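Local structure of phenol hydroxylase component phL (Pseudomonas stutzeri, 3U52) at residues R14-H19 with Y32-Y37; A21-D26 with D69-S74. The protein forms part of the hydroxylase of a bacterial multicomponent phenol hydroxylase, probably as a companion to the subunit that oxidises phenol. All coordinates share one frame; numbering follows the deposited sequence.

Interaction 1 (R14-H19 with Y32-Y37)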
loop_
_atom_site.group_PDB
_atom_site.type_symbol
_atom_site.label_atom_id
_atom_site.label_comp_id
_atom_site.label_asym_id
_atom_site.label_seq_id
_atom_site.Cartn_x
_atom_site.Cartn_y
_atom_site.Cartn_z
ATOM N N ARG D 14 -17.724 -16.676 8.596
ATOM C CA ARG D 14 -17.797 -17.447 7.348
ATOM C C ARG D 14 -16.583 -17.098 6.537
ATOM O O ARG D 14 -15.869 -16.198 6.914
ATOM C CB ARG D 14 -19.085 -17.167 6.566
ATOM C CG ARG D 14 -19.212 -15.846 5.842
ATOM C CD ARG D 14 -20.723 -15.522 5.606
ATOM N NE ARG D 14 -20.877 -14.408 6.486
ATOM C CZ ARG D 14 -21.858 -14.144 7.313
ATOM N NH1 ARG D 14 -22.961 -14.870 7.384
ATOM N NH2 ARG D 14 -21.709 -13.063 8.038
ATOM N N HIS D 15 -16.332 -17.801 5.441
ATOM C CA HIS D 15 -15.103 -17.581 4.691
ATOM C C HIS D 15 -15.176 -16.742 3.421
ATOM O O HIS D 15 -14.157 -16.215 2.980
ATOM C CB HIS D 15 -14.551 -18.927 4.276
ATOM C CG HIS D 15 -13.904 -19.664 5.395
ATOM N ND1 HIS D 15 -14.303 -20.922 5.786
ATOM C CD2 HIS D 15 -12.899 -19.306 6.227
ATOM C CE1 HIS D 15 -13.564 -21.316 6.807
ATOM N NE2 HIS D 15 -12.703 -20.354 7.092
ATOM N N THR D 16 -16.340 -16.733 2.765
ATOM C CA THR D 16 -16.493 -15.978 1.520
ATOM C C THR D 16 -17.996 -15.697 1.324
ATOM O O THR D 16 -18.798 -15.953 2.260
ATOM C CB THR D 16 -15.863 -16.706 0.301
ATOM O OG1 THR D 16 -15.945 -15.853 -0.855
ATOM C CG2 THR D 16 -16.608 -18.019 0.026
ATOM N N TYR D 17 -18.355 -15.119 0.170
ATOM C CA TYR D 17 -19.761 -14.825 -0.160
ATOM C C TYR D 17 -20.548 -16.090 -0.505
ATOM O O TYR D 17 -19.992 -17.081 -0.967
ATOM C CB TYR D 17 -19.838 -13.824 -1.317
ATOM C CG TYR D 17 -19.204 -12.497 -1.046
ATOM C CD1 TYR D 17 -17.988 -12.150 -1.658
ATOM C CD2 TYR D 17 -19.788 -11.587 -0.182
ATOM C CE1 TYR D 17 -17.380 -10.927 -1.421
ATOM C CE2 TYR D 17 -19.184 -10.318 0.063
ATOM C CZ TYR D 17 -17.976 -10.019 -0.574
ATOM O OH TYR D 17 -17.384 -8.811 -0.370
ATOM N N GLY D 18 -21.868 -16.070 -0.291
ATOM C CA GLY D 18 -22.686 -17.261 -0.567
ATOM C C GLY D 18 -22.582 -17.782 -1.997
ATOM O O GLY D 18 -22.485 -18.994 -2.232
ATOM N N HIS D 19 -22.637 -16.868 -2.966
ATOM C CA HIS D 19 -22.544 -17.257 -4.363
ATOM C C HIS D 19 -21.192 -17.902 -4.714
ATOM O O HIS D 19 -21.140 -18.860 -5.510
ATOM C CB HIS D 19 -22.912 -16.091 -5.304
ATOM C CG HIS D 19 -22.098 -14.865 -5.096
ATOM N ND1 HIS D 19 -22.421 -13.892 -4.173
ATOM C CD2 HIS D 19 -20.971 -14.445 -5.712
ATOM C CE1 HIS D 19 -21.522 -12.924 -4.232
ATOM N NE2 HIS D 19 -20.628 -13.240 -5.157
ATOM N N TYR D 32 -9.518 -13.267 -7.851
ATOM C CA TYR D 32 -10.168 -13.531 -9.144
ATOM C C TYR D 32 -11.554 -14.094 -8.955
ATOM O O TYR D 32 -12.472 -13.625 -9.609
ATOM C CB TYR D 32 -9.319 -14.461 -10.034
ATOM C CG TYR D 32 -9.988 -14.748 -11.362
ATOM C CD1 TYR D 32 -10.062 -13.771 -12.364
ATOM C CD2 TYR D 32 -10.604 -15.963 -11.600
ATOM C CE1 TYR D 32 -10.708 -14.052 -13.592
ATOM C CE2 TYR D 32 -11.241 -16.233 -12.810
ATOM C CZ TYR D 32 -11.285 -15.276 -13.793
ATOM O OH TYR D 32 -11.940 -15.575 -14.973
ATOM N N GLN D 33 -11.716 -15.085 -8.063
ATOM C CA GLN D 33 -13.034 -15.693 -7.833
ATOM C C GLN D 33 -14.052 -14.683 -7.312
ATOM O O GLN D 33 -15.118 -14.578 -7.923
ATOM C CB GLN D 33 -13.009 -16.912 -6.925
ATOM C CG GLN D 33 -12.275 -18.120 -7.577
ATOM C CD GLN D 33 -11.978 -19.243 -6.599
ATOM O OE1 GLN D 33 -11.665 -19.001 -5.452
ATOM N NE2 GLN D 33 -12.022 -20.477 -7.076
ATOM N N GLU D 34 -13.739 -13.948 -6.242
ATOM C CA GLU D 34 -14.674 -12.961 -5.687
ATOM C C GLU D 34 -15.058 -11.844 -6.679
ATOM O O GLU D 34 -16.133 -11.231 -6.561
ATOM C CB GLU D 34 -14.164 -12.373 -4.343
ATOM C CG GLU D 34 -14.083 -13.484 -3.311
ATOM C CD GLU D 34 -13.873 -13.052 -1.853
ATOM O OE1 GLU D 34 -13.279 -11.997 -1.590
ATOM O OE2 GLU D 34 -14.277 -13.839 -0.947
ATOM N N ALA D 35 -14.180 -11.596 -7.632
ATOM C CA ALA D 35 -14.362 -10.485 -8.533
ATOM C C ALA D 35 -15.123 -10.855 -9.773
ATOM O O ALA D 35 -15.596 -9.958 -10.456
ATOM C CB ALA D 35 -13.000 -9.881 -8.938
ATOM N N SER D 36 -15.223 -12.153 -10.064
ATOM C CA SER D 36 -15.539 -12.588 -11.398
ATOM C C SER D 36 -16.763 -13.504 -11.586
ATOM O O SER D 36 -17.141 -13.776 -12.733
ATOM C CB SER D 36 -14.303 -13.224 -12.029
ATOM O OG SER D 36 -13.223 -12.305 -12.019
ATOM N N TYR D 37 -17.340 -14.007 -10.487
ATOM C CA TYR D 37 -18.356 -15.047 -10.567
ATOM C C TYR D 37 -19.648 -14.582 -9.949
ATOM O O TYR D 37 -19.650 -14.188 -8.795
ATOM C CB TYR D 37 -17.893 -16.332 -9.840
ATOM C CG TYR D 37 -16.812 -17.082 -10.593
ATOM C CD1 TYR D 37 -15.455 -16.794 -10.359
ATOM C CD2 TYR D 37 -17.140 -18.044 -11.554
ATOM C CE1 TYR D 37 -14.465 -17.449 -11.051
ATOM C CE2 TYR D 37 -16.146 -18.719 -12.255
ATOM C CZ TYR D 37 -14.828 -18.416 -11.993
ATOM O OH TYR D 37 -13.850 -19.058 -12.663
HETATM O O HOH W 1 -12.665 -15.288 0.699
#
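Thr16 and Glu34 join the lead-in of helix 18-24 to the short helix 31-36, in an N-terminal arm whose contact centre lies about 28 Å from the centre of the chain. The Thr16 hydroxyl OG1 donates to Glu34 OE2 at 2.6 Å, arriving at the anti lone pair, on the side away from the other carboxylate oxygen. Thr16 reaches it because OG1 stands opposite its own backbone N (chi1 -175°), while Glu34 extends its chain beyond CG and slides past the threonine in the opposite direction. A water completes the grip on Glu34 OE2: it donates to that oxygen at 2.7 Å and to the backbone O of His15 at 2.9 Å, tying the carboxylate to the loop as well. A glutamate suits this place, being long enough to cross from the helix and able to accept several bonds; its OE1 is held by a polar side chain of another protein's chain.

These are two short helices joined by a loop, lying against a chain of another protein in the assembly. Tyr17 occupies the N-cap position of helix 18-24, and its side chain crosses that of Glu34 at roughly a right angle, with Tyr17 CE1 4.1 Å from Glu34 CD and the ring and carboxylate planes 51° apart. Its OH is hydrogen-bonded to the backbone of the other protein's chain, so the residue meets Glu34 with its ring and that chain with its hydroxyl.

In the first turn of that helix, His19 closes the far end of the contact. Its ring carbon CD2 lies 3.4 Å from the backbone O of Tyr37, the first residue to leave helical geometry after helix 31-36. The imidazole also touches Ile39 and an apolar side chain of the other protein's chain.

Interaction 2 (A21-D26 with D69-S74); sequences ARRFGD and DWCAVS
Arg23 leaves helix 18-24 with CG opposite its backbone N (chi1 -170°) and then bends at chi3 (-72°), which carries the guanidinium to Asp69 and Cys71. Asp69, its own CG likewise trans to N, comes from the opposite direction. Arg23 NH1 donates to Asp69 OD2 at 2.9 Å in a salt bridge with an N-H...O angle of 156°, meeting the syn lone pair close to the guanidinium plane. The two flat groups are nevertheless strongly twisted against each other, and this one bond carries the pair. Cys71 lies over one guanidinium face, its CB 3.4 Å from Arg23 NH1 and its SG 3.6 Å from Arg23 NH2; a small, weakly polar residue can sit this close to the charge. Asp69 OD1 receives a weak bond from Cys71 N, which ties the carboxylate to the 3-10 segment 70-72. Arg23 also uses NE for a salt bridge to Asp38 OD2, so an alanine here would probably leave both aspartates without their shared cation and remove the guanidinium that packs on Cys71 CB. Behind the turn, Trp70 and Val73 face the bundle, packing on helices 147-175 and 251-274.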
loop_
_atom_site.group_PDB
_atom_site.type_symbol
_atom_site.label_atom_id
_atom_site.label_comp_id
_atom_site.label_asym_id
_atom_site.label_seq_id
_atom_site.Cartn_x
_atom_site.Cartn_y
_atom_site.Cartn_z
ATOM N N ALA D 21 -19.383 -19.559 -2.336
ATOM C CA ALA D 21 -19.331 -20.802 -1.585
ATOM C C ALA D 21 -20.158 -21.882 -2.257
ATOM O O ALA D 21 -19.780 -23.062 -2.221
ATOM C CB ALA D 21 -19.833 -20.566 -0.184
ATOM N N ARG D 22 -21.286 -21.486 -2.863
ATOM C CA ARG D 22 -22.068 -22.403 -3.714
ATOM C C ARG D 22 -21.273 -23.007 -4.852
ATOM O O ARG D 22 -21.395 -24.191 -5.138
ATOM C CB ARG D 22 -23.296 -21.706 -4.291
ATOM C CG ARG D 22 -24.509 -21.943 -3.538
ATOM C CD ARG D 22 -25.584 -21.005 -4.037
ATOM N NE ARG D 22 -25.864 -20.100 -2.964
ATOM C CZ ARG D 22 -25.985 -18.786 -3.019
ATOM N NH1 ARG D 22 -25.906 -18.054 -4.131
ATOM N NH2 ARG D 22 -26.230 -18.222 -1.879
ATOM N N ARG D 23 -20.474 -22.190 -5.510
ATOM C CA ARG D 23 -19.711 -22.607 -6.679
ATOM C C ARG D 23 -18.398 -23.327 -6.306
ATOM O O ARG D 23 -18.021 -24.306 -6.961
ATOM C CB ARG D 23 -19.405 -21.366 -7.524
ATOM C CG ARG D 23 -18.828 -21.664 -8.874
ATOM C CD ARG D 23 -18.811 -20.418 -9.753
ATOM N NE ARG D 23 -20.119 -19.954 -10.245
ATOM C CZ ARG D 23 -20.765 -20.450 -11.300
ATOM N NH1 ARG D 23 -20.285 -21.473 -11.988
ATOM N NH2 ARG D 23 -21.911 -19.901 -11.676
ATOM N N PHE D 24 -17.695 -22.864 -5.272
ATOM C CA PHE D 24 -16.389 -23.450 -4.970
ATOM C C PHE D 24 -16.177 -24.061 -3.598
ATOM O O PHE D 24 -15.073 -24.523 -3.334
ATOM C CB PHE D 24 -15.284 -22.423 -5.177
ATOM C CG PHE D 24 -15.308 -21.767 -6.526
ATOM C CD1 PHE D 24 -15.926 -20.524 -6.694
ATOM C CD2 PHE D 24 -14.661 -22.361 -7.617
ATOM C CE1 PHE D 24 -15.923 -19.904 -7.927
ATOM C CE2 PHE D 24 -14.649 -21.735 -8.866
ATOM C CZ PHE D 24 -15.288 -20.522 -9.020
ATOM N N GLY D 25 -17.181 -24.027 -2.718
ATOM C CA GLY D 25 -17.057 -24.572 -1.345
ATOM C C GLY D 25 -16.905 -23.479 -0.313
ATOM O O GLY D 25 -16.473 -22.383 -0.666
ATOM N N ASP D 26 -17.247 -23.731 0.959
ATOM C CA ASP D 26 -17.065 -22.657 1.954
ATOM C C ASP D 26 -15.655 -22.774 2.426
ATOM O O ASP D 26 -15.348 -23.562 3.329
ATOM C CB ASP D 26 -18.060 -22.658 3.144
ATOM C CG ASP D 26 -17.973 -21.339 4.041
ATOM O OD1 ASP D 26 -18.225 -20.163 3.581
ATOM O OD2 ASP D 26 -17.675 -21.499 5.261
ATOM N N ASP D 69 -23.522 -23.739 -18.284
ATOM C CA ASP D 69 -22.999 -22.762 -17.318
ATOM C C ASP D 69 -21.925 -21.879 -17.964
ATOM O O ASP D 69 -20.835 -22.349 -18.182
ATOM C CB ASP D 69 -22.438 -23.544 -16.124
ATOM C CG ASP D 69 -22.017 -22.656 -14.983
ATOM O OD1 ASP D 69 -22.082 -21.414 -15.121
ATOM O OD2 ASP D 69 -21.602 -23.222 -13.934
ATOM N N TRP D 70 -22.222 -20.615 -18.280
ATOM C CA TRP D 70 -21.215 -19.762 -18.961
ATOM C C TRP D 70 -19.925 -19.472 -18.146
ATOM O O TRP D 70 -18.886 -19.127 -18.719
ATOM C CB TRP D 70 -21.826 -18.457 -19.467
ATOM C CG TRP D 70 -22.380 -18.546 -20.854
ATOM C CD1 TRP D 70 -23.709 -18.537 -21.213
ATOM C CD2 TRP D 70 -21.630 -18.654 -22.083
ATOM N NE1 TRP D 70 -23.824 -18.636 -22.588
ATOM C CE2 TRP D 70 -22.572 -18.710 -23.145
ATOM C CE3 TRP D 70 -20.256 -18.739 -22.385
ATOM C CZ2 TRP D 70 -22.187 -18.836 -24.489
ATOM C CZ3 TRP D 70 -19.866 -18.846 -23.718
ATOM C CH2 TRP D 70 -20.843 -18.908 -24.763
ATOM N N CYS D 71 -20.014 -19.566 -16.814
ATOM C CA CYS D 71 -18.825 -19.581 -15.921
ATOM C C CYS D 71 -17.902 -20.797 -16.053
ATOM O O CYS D 71 -16.854 -20.827 -15.416
ATOM C CB CYS D 71 -19.237 -19.472 -14.466
ATOM S SG CYS D 71 -20.098 -17.979 -14.193
ATOM N N ALA D 72 -18.285 -21.801 -16.849
ATOM C CA ALA D 72 -17.321 -22.789 -17.321
ATOM C C ALA D 72 -16.175 -22.095 -18.083
ATOM O O ALA D 72 -15.042 -22.603 -18.128
ATOM C CB ALA D 72 -17.992 -23.801 -18.252
ATOM N N VAL D 73 -16.464 -20.970 -18.725
ATOM C CA VAL D 73 -15.410 -20.239 -19.424
ATOM C C VAL D 73 -14.748 -19.330 -18.400
ATOM O O VAL D 73 -15.394 -18.423 -17.870
ATOM C CB VAL D 73 -15.945 -19.437 -20.633
ATOM C CG1 VAL D 73 -14.890 -18.475 -21.148
ATOM C CG2 VAL D 73 -16.408 -20.380 -21.755
ATOM N N SER D 74 -13.486 -19.615 -18.087
ATOM C CA SER D 74 -12.730 -18.876 -17.074
ATOM C C SER D 74 -11.366 -18.508 -17.647
ATOM O O SER D 74 -10.907 -19.118 -18.606
ATOM C CB SER D 74 -12.525 -19.708 -15.810
ATOM O OG SER D 74 -13.788 -20.039 -15.233
#

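How the interactions relate
From the N terminus the segments come in the order 14-19, 21-26, 32-37, 69-74, so the two contacts cross. Interaction 1 closes a tight loop of 12 residues; interaction 2 starts inside that loop and closes a wider one of 42 residues, which takes in 32-37. Helix 18-24 serves both: its beginning and the residues before it meet helix 31-36 and the residue after it, its end the turn before helix 81-105. The centres lie about 9 Å apart and Tyr37 bridges them, its OH 2.8 Å from Ser74 OG in a probable hydrogen bond and its ring edge-to-face with Phe24. Interaction 1 holds the two short helices together, and interaction 2 joins them to the loop that packs on helices 147-175 and 251-274.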